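Local coordinates for protein beta-N-acetylhexosaminidase (Thermotoga neapolitana, PDB 5BZA) that probably hydrolyses terminal non-reducing N-acetyl-D-hexosamine residues from N-acetyl-beta-D-hexosaminides, as a member of glycosyl hydrolase family 3, at residues S422-P433 against F439-T450. Sequence-based numbering, arbitrary orientation.
Sequences SDRTIYFIIRNP and FPGRSVVITHST. With CD (cadmium ion), chain M.
The Tyr427 ring lies beneath Phe439, whose CD2 sits 3.6 Å above the tyrosine plane and over its centre. The two planes are tilted by 39°, and the closest carbons are Tyr427 CE1 and Phe439 CE2 at 3.4 Å. On the opposite face, Thr425 CG2 rests toward the ring rim. Arg442 packs its CB near Tyr427 CD2. A turn at its chi2 (-74°) swings the guanidinium toward Ser422, where Arg442 NH1 is 3.3 Å from Ser422 CB. The polar ends look further: Tyr427 OH bonds to His417 O, and the Arg442 guanidinium to the Leu418 and Leu420 carbonyls. Ile429 CD1 presses tightly on Val444 CG1, also 3.4 Å away. On the other face of the sheet, Phe428 and Val445 run alongside each other in the same direction, with helix 452-463 packed against Phe428. Four backbone bonds join the segments. Val445 N to Tyr427 O is almost straight at 2.7 Å, while the last, Thr447 N to Ile429 O, is long. Just after strand 443-446, His448 NE2 binds cadmium at 2.7 Å, with the metal in the ring plane. Strands 425-429 and 443-446 are parallel neighbours in the mixed sheet of the alpha/beta C-terminal domain.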
loop_
_atom_site.group_PDB
_atom_site.type_symbol
_atom_site.label_atom_id
_atom_site.label_comp_id
_atom_site.label_asym_id
_atom_site.label_seq_id
_atom_site.Cartn_x
_atom_site.Cartn_y
_atom_site.Cartn_z
ATOM N N SER B 422 10.374 27.551 30.492
ATOM C CA SER B 422 11.591 26.954 29.978
ATOM C C SER B 422 12.077 25.743 30.779
ATOM O O SER B 422 12.779 24.875 30.265
ATOM C CB SER B 422 12.692 28.028 29.959
ATOM O OG SER B 422 13.983 27.436 29.971
ATOM N N ASP B 423 11.703 25.676 32.037
ATOM C CA ASP B 423 12.213 24.618 32.886
ATOM C C ASP B 423 11.550 23.241 32.599
ATOM O O ASP B 423 12.083 22.172 32.919
ATOM C CB ASP B 423 12.020 25.018 34.336
ATOM C CG ASP B 423 13.230 24.704 35.173
ATOM O OD1 ASP B 423 14.355 24.874 34.651
ATOM O OD2 ASP B 423 13.068 24.282 36.343
ATOM N N ARG B 424 10.387 23.264 31.968
ATOM C CA ARG B 424 9.641 22.032 31.873
ATOM C C ARG B 424 8.916 21.961 30.520
ATOM O O ARG B 424 7.868 21.295 30.368
ATOM C CB ARG B 424 8.695 21.925 33.066
ATOM C CG ARG B 424 7.852 23.155 33.309
ATOM C CD ARG B 424 7.107 23.094 34.639
ATOM N NE ARG B 424 6.288 24.290 34.823
ATOM C CZ ARG B 424 6.717 25.425 35.364
ATOM N NH1 ARG B 424 7.965 25.507 35.814
ATOM N NH2 ARG B 424 5.888 26.462 35.461
ATOM N N THR B 425 9.500 22.626 29.521
ATOM C CA THR B 425 8.932 22.569 28.180
ATOM C C THR B 425 9.983 21.983 27.265
ATOM O O THR B 425 11.162 22.310 27.369
ATOM C CB THR B 425 8.487 23.927 27.648
ATOM O OG1 THR B 425 7.458 24.440 28.490
ATOM C CG2 THR B 425 7.944 23.795 26.220
ATOM N N ILE B 426 9.556 21.055 26.412
ATOM C CA ILE B 426 10.427 20.499 25.388
ATOM C C ILE B 426 9.850 20.905 24.059
ATOM O O ILE B 426 8.645 20.706 23.803
ATOM C CB ILE B 426 10.545 18.973 25.493
ATOM C CG1 ILE B 426 10.989 18.590 26.908
ATOM C CG2 ILE B 426 11.569 18.448 24.496
ATOM C CD1 ILE B 426 11.271 17.113 27.084
ATOM N N TYR B 427 10.716 21.501 23.233
ATOM C CA TYR B 427 10.325 21.985 21.926
ATOM C C TYR B 427 10.660 20.936 20.892
ATOM O O TYR B 427 11.833 20.550 20.723
ATOM C CB TYR B 427 11.023 23.315 21.586
ATOM C CG TYR B 427 10.543 24.418 22.479
ATOM C CD1 TYR B 427 9.364 25.093 22.180
ATOM C CD2 TYR B 427 11.240 24.767 23.635
ATOM C CE1 TYR B 427 8.881 26.068 23.000
ATOM C CE2 TYR B 427 10.764 25.778 24.480
ATOM C CZ TYR B 427 9.588 26.416 24.151
ATOM O OH TYR B 427 9.095 27.421 24.954
ATOM N N PHE B 428 9.624 20.475 20.201
ATOM C CA PHE B 428 9.824 19.541 19.114
ATOM C C PHE B 428 9.706 20.325 17.827
ATOM O O PHE B 428 8.600 20.704 17.426
ATOM C CB PHE B 428 8.797 18.377 19.159
ATOM C CG PHE B 428 8.963 17.448 20.345
ATOM C CD1 PHE B 428 8.507 17.814 21.607
ATOM C CD2 PHE B 428 9.546 16.185 20.187
ATOM C CE1 PHE B 428 8.649 16.945 22.711
ATOM C CE2 PHE B 428 9.693 15.309 21.289
ATOM C CZ PHE B 428 9.251 15.696 22.545
ATOM N N ILE B 429 10.834 20.580 17.172
ATOM C CA ILE B 429 10.767 21.325 15.925
ATOM C C ILE B 429 10.623 20.360 14.774
ATOM O O ILE B 429 11.568 19.679 14.396
ATOM C CB ILE B 429 11.984 22.286 15.712
ATOM C CG1 ILE B 429 11.790 23.549 16.571
ATOM C CG2 ILE B 429 11.954 22.828 14.290
ATOM C CD1 ILE B 429 12.508 23.576 17.894
ATOM N N ILE B 430 9.405 20.283 14.253
ATOM C CA ILE B 430 9.050 19.176 13.384
ATOM C C ILE B 430 8.900 19.496 11.901
ATOM O O ILE B 430 8.755 18.588 11.099
ATOM C CB ILE B 430 7.757 18.489 13.884
ATOM C CG1 ILE B 430 6.553 19.427 13.809
ATOM C CG2 ILE B 430 7.974 17.942 15.283
ATOM C CD1 ILE B 430 5.242 18.706 14.161
ATOM N N ARG B 431 8.867 20.778 11.544
ATOM C CA ARG B 431 8.881 21.167 10.133
ATOM C C ARG B 431 10.166 21.895 9.808
ATOM O O ARG B 431 11.189 21.274 9.531
ATOM C CB ARG B 431 7.697 22.039 9.769
ATOM C CG ARG B 431 6.456 21.275 9.657
ATOM C CD ARG B 431 5.603 21.877 8.616
ATOM N NE ARG B 431 6.368 21.886 7.375
ATOM C CZ ARG B 431 5.826 21.989 6.168
ATOM N NH1 ARG B 431 4.501 22.046 6.038
ATOM N NH2 ARG B 431 6.604 22.017 5.092
ATOM N N ASN B 432 10.084 23.223 9.800
ATOM C CA ASN B 432 11.200 24.078 9.458
ATOM C C ASN B 432 12.282 24.058 10.530
ATOM O O ASN B 432 12.128 24.682 11.577
ATOM C CB ASN B 432 10.667 25.498 9.231
ATOM C CG ASN B 432 11.747 26.466 8.769
ATOM O OD1 ASN B 432 12.833 26.049 8.322
ATOM N ND2 ASN B 432 11.425 27.771 8.796
ATOM N N PRO B 433 13.405 23.367 10.272
ATOM C CA PRO B 433 14.385 23.223 11.356
ATOM C C PRO B 433 15.092 24.557 11.695
ATOM O O PRO B 433 15.782 24.648 12.718
ATOM C CB PRO B 433 15.365 22.171 10.804
ATOM C CG PRO B 433 15.320 22.363 9.353
ATOM C CD PRO B 433 13.863 22.698 9.041
ATOM N N PHE B 439 15.291 29.292 19.759
ATOM C CA PHE B 439 15.060 28.705 21.087
ATOM C C PHE B 439 16.378 28.450 21.828
ATOM O O PHE B 439 16.693 27.301 22.202
ATOM C CB PHE B 439 14.247 27.403 20.983
ATOM C CG PHE B 439 12.873 27.595 20.413
ATOM C CD1 PHE B 439 12.670 27.609 19.042
ATOM C CD2 PHE B 439 11.790 27.825 21.245
ATOM C CE1 PHE B 439 11.400 27.801 18.519
ATOM C CE2 PHE B 439 10.533 28.019 20.737
ATOM C CZ PHE B 439 10.330 28.009 19.368
ATOM N N PRO B 440 17.168 29.521 22.041
ATOM C CA PRO B 440 18.454 29.309 22.714
ATOM C C PRO B 440 18.225 28.951 24.174
ATOM O O PRO B 440 17.261 29.432 24.772
ATOM C CB PRO B 440 19.162 30.668 22.573
ATOM C CG PRO B 440 18.064 31.648 22.417
ATOM C CD PRO B 440 16.955 30.937 21.681
ATOM N N GLY B 441 19.122 28.166 24.750
ATOM C CA GLY B 441 18.981 27.686 26.112
ATOM C C GLY B 441 17.749 26.817 26.390
ATOM O O GLY B 441 17.534 26.384 27.514
ATOM N N ARG B 442 16.936 26.548 25.379
ATOM C CA ARG B 442 15.739 25.756 25.607
ATOM C C ARG B 442 16.020 24.285 25.328
ATOM O O ARG B 442 16.951 23.953 24.582
ATOM C CB ARG B 442 14.617 26.233 24.725
ATOM C CG ARG B 442 14.282 27.698 24.876
ATOM C CD ARG B 442 13.543 28.083 26.144
ATOM N NE ARG B 442 13.166 29.507 26.079
ATOM C CZ ARG B 442 12.062 30.008 26.635
ATOM N NH1 ARG B 442 11.233 29.181 27.291
ATOM N NH2 ARG B 442 11.774 31.310 26.527
ATOM N N SER B 443 15.217 23.409 25.929
ATOM C CA SER B 443 15.238 21.990 25.575
ATOM C C SER B 443 14.611 21.772 24.211
ATOM O O SER B 443 13.412 22.001 23.993
ATOM C CB SER B 443 14.521 21.176 26.635
ATOM O OG SER B 443 15.371 21.040 27.749
ATOM N N VAL B 444 15.424 21.310 23.280
ATOM C CA VAL B 444 14.960 21.293 21.921
ATOM C C VAL B 444 15.271 19.946 21.289
ATOM O O VAL B 444 16.388 19.416 21.434
ATOM C CB VAL B 444 15.624 22.427 21.097
ATOM C CG1 VAL B 444 15.198 22.337 19.640
ATOM C CG2 VAL B 444 15.245 23.820 21.667
ATOM N N VAL B 445 14.276 19.397 20.598
ATOM C CA VAL B 445 14.429 18.174 19.796
ATOM C C VAL B 445 14.073 18.503 18.336
ATOM O O VAL B 445 13.025 19.121 18.080
ATOM C CB VAL B 445 13.514 17.001 20.313
ATOM C CG1 VAL B 445 13.471 15.851 19.297
ATOM C CG2 VAL B 445 14.001 16.480 21.644
ATOM N N ILE B 446 14.943 18.148 17.388
ATOM C CA ILE B 446 14.625 18.378 15.966
ATOM C C ILE B 446 14.406 17.042 15.234
ATOM O O ILE B 446 15.258 16.151 15.319
ATOM C CB ILE B 446 15.737 19.178 15.217
ATOM C CG1 ILE B 446 16.166 20.431 16.006
ATOM C CG2 ILE B 446 15.246 19.564 13.820
ATOM C CD1 ILE B 446 17.371 21.123 15.405
ATOM N N THR B 447 13.278 16.907 14.529
ATOM C CA THR B 447 12.927 15.624 13.903
ATOM C C THR B 447 13.164 15.570 12.405
ATOM O O THR B 447 13.350 14.496 11.853
ATOM C CB THR B 447 11.456 15.235 14.156
ATOM O OG1 THR B 447 10.571 16.227 13.598
ATOM C CG2 THR B 447 11.211 15.056 15.628
ATOM N N HIS B 448 13.104 16.740 11.769
ATOM C CA HIS B 448 13.180 16.925 10.321
ATOM C C HIS B 448 11.976 16.349 9.575
ATOM O O HIS B 448 11.997 16.252 8.341
ATOM C CB HIS B 448 14.475 16.342 9.741
ATOM C CG HIS B 448 15.718 16.962 10.302
ATOM N ND1 HIS B 448 16.488 16.349 11.266
ATOM C CD2 HIS B 448 16.296 18.169 10.066
ATOM C CE1 HIS B 448 17.513 17.129 11.572
ATOM N NE2 HIS B 448 17.408 18.240 10.872
ATOM N N SER B 449 10.904 16.049 10.316
ATOM C CA SER B 449 9.718 15.456 9.716
ATOM C C SER B 449 8.489 15.490 10.639
ATOM O O SER B 449 8.611 15.386 11.849
ATOM C CB SER B 449 10.001 13.997 9.322
ATOM O OG SER B 449 8.836 13.437 8.748
ATOM N N THR B 450 7.308 15.618 10.046
ATOM C CA THR B 450 6.076 15.535 10.804
ATOM C C THR B 450 5.586 14.068 10.929
ATOM O O THR B 450 4.558 13.807 11.540
ATOM C CB THR B 450 4.990 16.396 10.149
ATOM O OG1 THR B 450 4.854 16.000 8.775
ATOM C CG2 THR B 450 5.372 17.905 10.198
HETATM CD CD CD M . 19.221 20.264 10.878
HETATM O O HOH W 1 13.082 24.432 27.357
#